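Local structure of Alpha/beta hydrolase (Novosphingobium aromaticivorans, 3BWX) at residues 8-13 with 18-23. The protein is probably a hydrolase of the alpha/beta-hydrolase fold, whose natural substrate is not established, and binds calcium in the crystal. The protein carries 1 engineered substitution. Sequence-based numbering, arbitrary orientation.
Sequences RYWTSS and LHFRAY. With EDO (1,2-ethanediol), chain I.
Strands 6-11 and 17-23 form the N-terminal beta hairpin at one border of the central sheet, and R8, Y9 and W10 pair there with F20, H19 and L18. R8 with F20 and W10 with L18 are antiparallel hydrogen-bonded pairs. Each is closed by two backbone hydrogen bonds, such as R8 N to F20 O at 2.8 Å. Y9 and H19 between them are a non-hydrogen-bonded pair. Here Y9 CA comes within 3.1 Å of L18 O in a CA-H...O contact.

W10, L18, R8 and F20 share one face of the sheet. The indole of W10 lies across L18. L18 CB sits over the six-membered ring, 3.4 Å from its centroid and almost on the ring normal. L18 CD1 reaches W10 CZ2 at 3.5 Å. A chi1 of 83° sets W10 CG over its own backbone, flanked by N and C, and carries the indole across to the neighbouring strand. W10 CE3 also meets F20 CD1 at 3.7 Å. With an alanine here in place of the indole, L18 and F20 would probably lose the ring they both pack on, and D86 O the N-H donor it takes from W10 NE1. R8 CB covers one face of the F20 ring, 3.5 Å from the centroid, while the R8 guanidinium leads away from the strand.

Y9 and H19 lie on the other face. Their rings meet obliquely, with planes at 32° and Y9 CE1 3.4 Å from H19 CD2. H19 ND1 is hydrogen-bonded to E62 OE1 and H19 NE2 to D7 OD1, which should fix the ring's rotation.

Helix 80-94 packs on W10 and F20 through L90. Strand 17-23 continues the sheet to strand 58-61. An antiparallel hairpin leading into a mainly parallel sheet flanked by helices is characteristic of the alpha/beta-hydrolase fold.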
ATOM      1  N   ARG A   8      -1.774   9.531 -14.956  1.00  7.69           N
ATOM      2  CA  ARG A   8      -1.183  10.854 -14.641  1.00  5.87           C
ATOM      3  C   ARG A   8       0.223  10.654 -14.099  1.00  6.13           C
ATOM      4  O   ARG A   8       0.620   9.541 -13.759  1.00  7.63           O
ATOM      5  CB  ARG A   8      -2.047  11.612 -13.660  1.00  7.14           C
ATOM      6  CG  ARG A   8      -3.458  11.883 -14.130  1.00 12.45           C
ATOM      7  CD  ARG A   8      -3.532  13.056 -15.004  1.00 16.92           C
ATOM      8  NE  ARG A   8      -4.887  13.323 -15.496  1.00 20.21           N
ATOM      9  CZ  ARG A   8      -5.329  13.119 -16.739  1.00 22.88           C
ATOM     10  NH1 ARG A   8      -4.553  12.594 -17.670  1.00 20.21           N
ATOM     11  NH2 ARG A   8      -6.590  13.414 -17.039  1.00 25.27           N
ATOM     12  N   TYR A   9       0.987  11.756 -14.117  1.00  7.05           N
ATOM     13  CA  TYR A   9       2.415  11.752 -13.799  1.00  7.37           C
ATOM     14  C   TYR A   9       2.778  12.939 -12.940  1.00  7.22           C
ATOM     15  O   TYR A   9       2.128  13.988 -13.011  1.00  9.51           O
ATOM     16  CB  TYR A   9       3.299  11.696 -15.075  1.00  5.82           C
ATOM     17  CG  TYR A   9       2.843  10.522 -15.887  1.00  5.64           C
ATOM     18  CD1 TYR A   9       3.378   9.249 -15.669  1.00  7.53           C
ATOM     19  CD2 TYR A   9       1.738  10.636 -16.733  1.00  9.70           C
ATOM     20  CE1 TYR A   9       2.878   8.147 -16.372  1.00  9.72           C
ATOM     21  CE2 TYR A   9       1.205   9.523 -17.407  1.00  8.45           C
ATOM     22  CZ  TYR A   9       1.782   8.291 -17.198  1.00  6.65           C
ATOM     23  OH  TYR A   9       1.283   7.169 -17.776  1.00  8.82           O
ATOM     24  N   TRP A  10       3.865  12.780 -12.201  1.00  7.74           N
ATOM     25  CA  TRP A  10       4.485  13.921 -11.492  1.00  5.77           C
ATOM     26  C   TRP A  10       5.963  13.671 -11.537  1.00  8.83           C
ATOM     27  O   TRP A  10       6.387  12.583 -11.881  1.00  7.96           O
ATOM     28  CB  TRP A  10       3.966  14.099 -10.057  1.00  6.32           C
ATOM     29  CG  TRP A  10       4.566  13.272  -8.935  1.00  7.88           C
ATOM     30  CD1 TRP A  10       5.469  13.686  -8.027  1.00  6.65           C
ATOM     31  CD2 TRP A  10       4.208  11.941  -8.559  1.00  4.84           C
ATOM     32  NE1 TRP A  10       5.689  12.722  -7.096  1.00  6.59           N
ATOM     33  CE2 TRP A  10       4.997  11.590  -7.449  1.00  5.77           C
ATOM     34  CE3 TRP A  10       3.406  10.975  -9.141  1.00  6.50           C
ATOM     35  CZ2 TRP A  10       4.897  10.367  -6.831  1.00  9.08           C
ATOM     36  CZ3 TRP A  10       3.312   9.766  -8.543  1.00  7.42           C
ATOM     37  CH2 TRP A  10       4.065   9.445  -7.416  1.00  6.93           C
ATOM     38  N   THR A  11       6.753  14.693 -11.244  1.00  6.40           N
ATOM     39  CA  THR A  11       8.198  14.588 -11.304  1.00  7.08           C
ATOM     40  C   THR A  11       8.882  14.639  -9.900  1.00  6.22           C
ATOM     41  O   THR A  11       8.633  15.550  -9.127  1.00  8.88           O
ATOM     42  CB  THR A  11       8.778  15.738 -12.187  1.00  8.39           C
ATOM     43  OG1 THR A  11       8.149  15.699 -13.455  1.00  9.41           O
ATOM     44  CG2 THR A  11      10.276  15.572 -12.359  1.00  7.52           C
ATOM     45  N   SER A  12       9.786  13.709  -9.645  1.00  7.88           N
ATOM     46  CA  SER A  12      10.541  13.732  -8.388  1.00  7.11           C
ATOM     47  C   SER A  12      11.603  14.836  -8.470  1.00  6.80           C
ATOM     48  O   SER A  12      11.986  15.260  -9.565  1.00  6.86           O
ATOM     49  CB  SER A  12      11.185  12.377  -8.123  1.00  7.72           C
ATOM     50  OG  SER A  12      12.264  12.169  -8.994  1.00  7.27           O
ATOM     51  N   SER A  13      12.102  15.288  -7.313  1.00  6.90           N
ATOM     52  CA  SER A  13      13.190  16.278  -7.306  1.00  6.17           C
ATOM     53  C   SER A  13      14.344  15.891  -8.171  1.00  7.98           C
ATOM     54  O   SER A  13      14.927  16.765  -8.799  1.00  7.45           O
ATOM     55  CB  SER A  13      13.679  16.543  -5.876  1.00  7.24           C
ATOM     56  OG  SER A  13      14.210  15.391  -5.263  1.00 11.63           O
ATOM     57  N   LEU A  18       7.161   9.817 -12.235  1.00  5.84           N
ATOM     58  CA  LEU A  18       6.439   8.877 -11.370  1.00  5.90           C
ATOM     59  C   LEU A  18       4.958   8.910 -11.791  1.00  8.28           C
ATOM     60  O   LEU A  18       4.439   9.926 -12.285  1.00  7.21           O
ATOM     61  CB  LEU A  18       6.626   9.287  -9.928  1.00  7.87           C
ATOM     62  CG  LEU A  18       8.091   9.307  -9.475  1.00  6.44           C
ATOM     63  CD1 LEU A  18       8.158   9.676  -7.968  1.00  9.64           C
ATOM     64  CD2 LEU A  18       8.810   7.933  -9.720  1.00  8.47           C
ATOM     65  N   HIS A  19       4.306   7.782 -11.579  1.00  6.71           N
ATOM     66  CA  HIS A  19       2.970   7.505 -12.139  1.00  7.42           C
ATOM     67  C   HIS A  19       1.879   7.340 -11.090  1.00  5.07           C
ATOM     68  O   HIS A  19       2.100   6.729 -10.063  1.00  7.33           O
ATOM     69  CB  HIS A  19       3.058   6.254 -12.952  1.00  8.32           C
ATOM     70  CG  HIS A  19       1.765   5.774 -13.501  1.00  7.36           C
ATOM     71  ND1 HIS A  19       1.271   4.512 -13.211  1.00  8.96           N
ATOM     72  CD2 HIS A  19       0.852   6.359 -14.319  1.00  7.07           C
ATOM     73  CE1 HIS A  19       0.100   4.357 -13.824  1.00  8.69           C
ATOM     74  NE2 HIS A  19      -0.155   5.446 -14.531  1.00  9.11           N
ATOM     75  N   PHE A  20       0.710   7.924 -11.369  1.00  6.28           N
ATOM     76  CA  PHE A  20      -0.486   7.646 -10.565  1.00  7.46           C
ATOM     77  C   PHE A  20      -1.693   7.474 -11.449  1.00  7.36           C
ATOM     78  O   PHE A  20      -1.801   8.139 -12.513  1.00  8.82           O
ATOM     79  CB  PHE A  20      -0.813   8.670  -9.437  1.00  6.17           C
ATOM     80  CG  PHE A  20      -1.106  10.076  -9.875  1.00  8.42           C
ATOM     81  CD1 PHE A  20      -0.095  10.946 -10.305  1.00  7.61           C
ATOM     82  CD2 PHE A  20      -2.399  10.571  -9.802  1.00  9.91           C
ATOM     83  CE1 PHE A  20      -0.423  12.252 -10.658  1.00 10.33           C
ATOM     84  CE2 PHE A  20      -2.676  11.888 -10.121  1.00  6.10           C
ATOM     85  CZ  PHE A  20      -1.711  12.683 -10.556  1.00  7.74           C
ATOM     86  N   ARG A  21      -2.573   6.562 -11.033  1.00  8.67           N
ATOM     87  CA  ARG A  21      -3.906   6.467 -11.635  1.00  5.84           C
ATOM     88  C   ARG A  21      -4.792   7.455 -10.957  1.00  7.82           C
ATOM     89  O   ARG A  21      -4.762   7.547  -9.724  1.00  8.40           O
ATOM     90  CB  ARG A  21      -4.507   5.105 -11.537  1.00  6.46           C
ATOM     91  CG  ARG A  21      -3.737   4.017 -12.304  1.00 12.04           C
ATOM     92  CD  ARG A  21      -4.429   2.631 -12.210  1.00 12.58           C
ATOM     93  NE  ARG A  21      -3.910   1.670 -13.176  1.00 11.05           N
ATOM     94  CZ  ARG A  21      -4.361   0.425 -13.283  1.00 10.93           C
ATOM     95  NH1 ARG A  21      -5.278   0.004 -12.471  1.00 11.97           N
ATOM     96  NH2 ARG A  21      -3.892  -0.371 -14.237  1.00 16.09           N
ATOM     97  N   ALA A  22      -5.558   8.212 -11.727  1.00  9.01           N
ATOM     98  CA  ALA A  22      -6.494   9.190 -11.153  1.00 10.79           C
ATOM     99  C   ALA A  22      -7.911   8.810 -11.551  1.00 11.80           C
ATOM    100  O   ALA A  22      -8.210   8.584 -12.743  1.00 10.18           O
ATOM    101  CB  ALA A  22      -6.161  10.620 -11.647  1.00 12.64           C
ATOM    102  N   TYR A  23      -8.779   8.706 -10.564  1.00 10.06           N
ATOM    103  CA  TYR A  23     -10.185   8.405 -10.776  1.00  9.56           C
ATOM    104  C   TYR A  23     -10.972   9.623 -10.414  1.00  9.64           C
ATOM    105  O   TYR A  23     -10.854  10.181  -9.341  1.00 10.76           O
ATOM    106  CB  TYR A  23     -10.644   7.246  -9.900  1.00  8.63           C
ATOM    107  CG  TYR A  23      -9.924   5.924 -10.137  1.00  7.37           C
ATOM    108  CD1 TYR A  23      -8.600   5.738  -9.715  1.00  9.46           C
ATOM    109  CD2 TYR A  23     -10.529   4.860 -10.775  1.00 10.22           C
ATOM    110  CE1 TYR A  23      -7.943   4.533  -9.900  1.00  9.63           C
ATOM    111  CE2 TYR A  23      -9.880   3.654 -10.943  1.00  8.66           C
ATOM    112  CZ  TYR A  23      -8.564   3.496 -10.537  1.00  9.66           C
ATOM    113  OH  TYR A  23      -7.959   2.282 -10.710  1.00 11.65           O
TER
HETATM  114  C1  EDO I 292       4.832  15.010 -15.029  1.00 20.00           C
HETATM  115  O1  EDO I 292       5.015  14.488 -16.313  1.00 21.48           O
HETATM  116  C2  EDO I 292       5.152  16.489 -15.083  1.00 25.45           C
HETATM  117  O2  EDO I 292       5.650  16.808 -13.802  1.00 16.64           O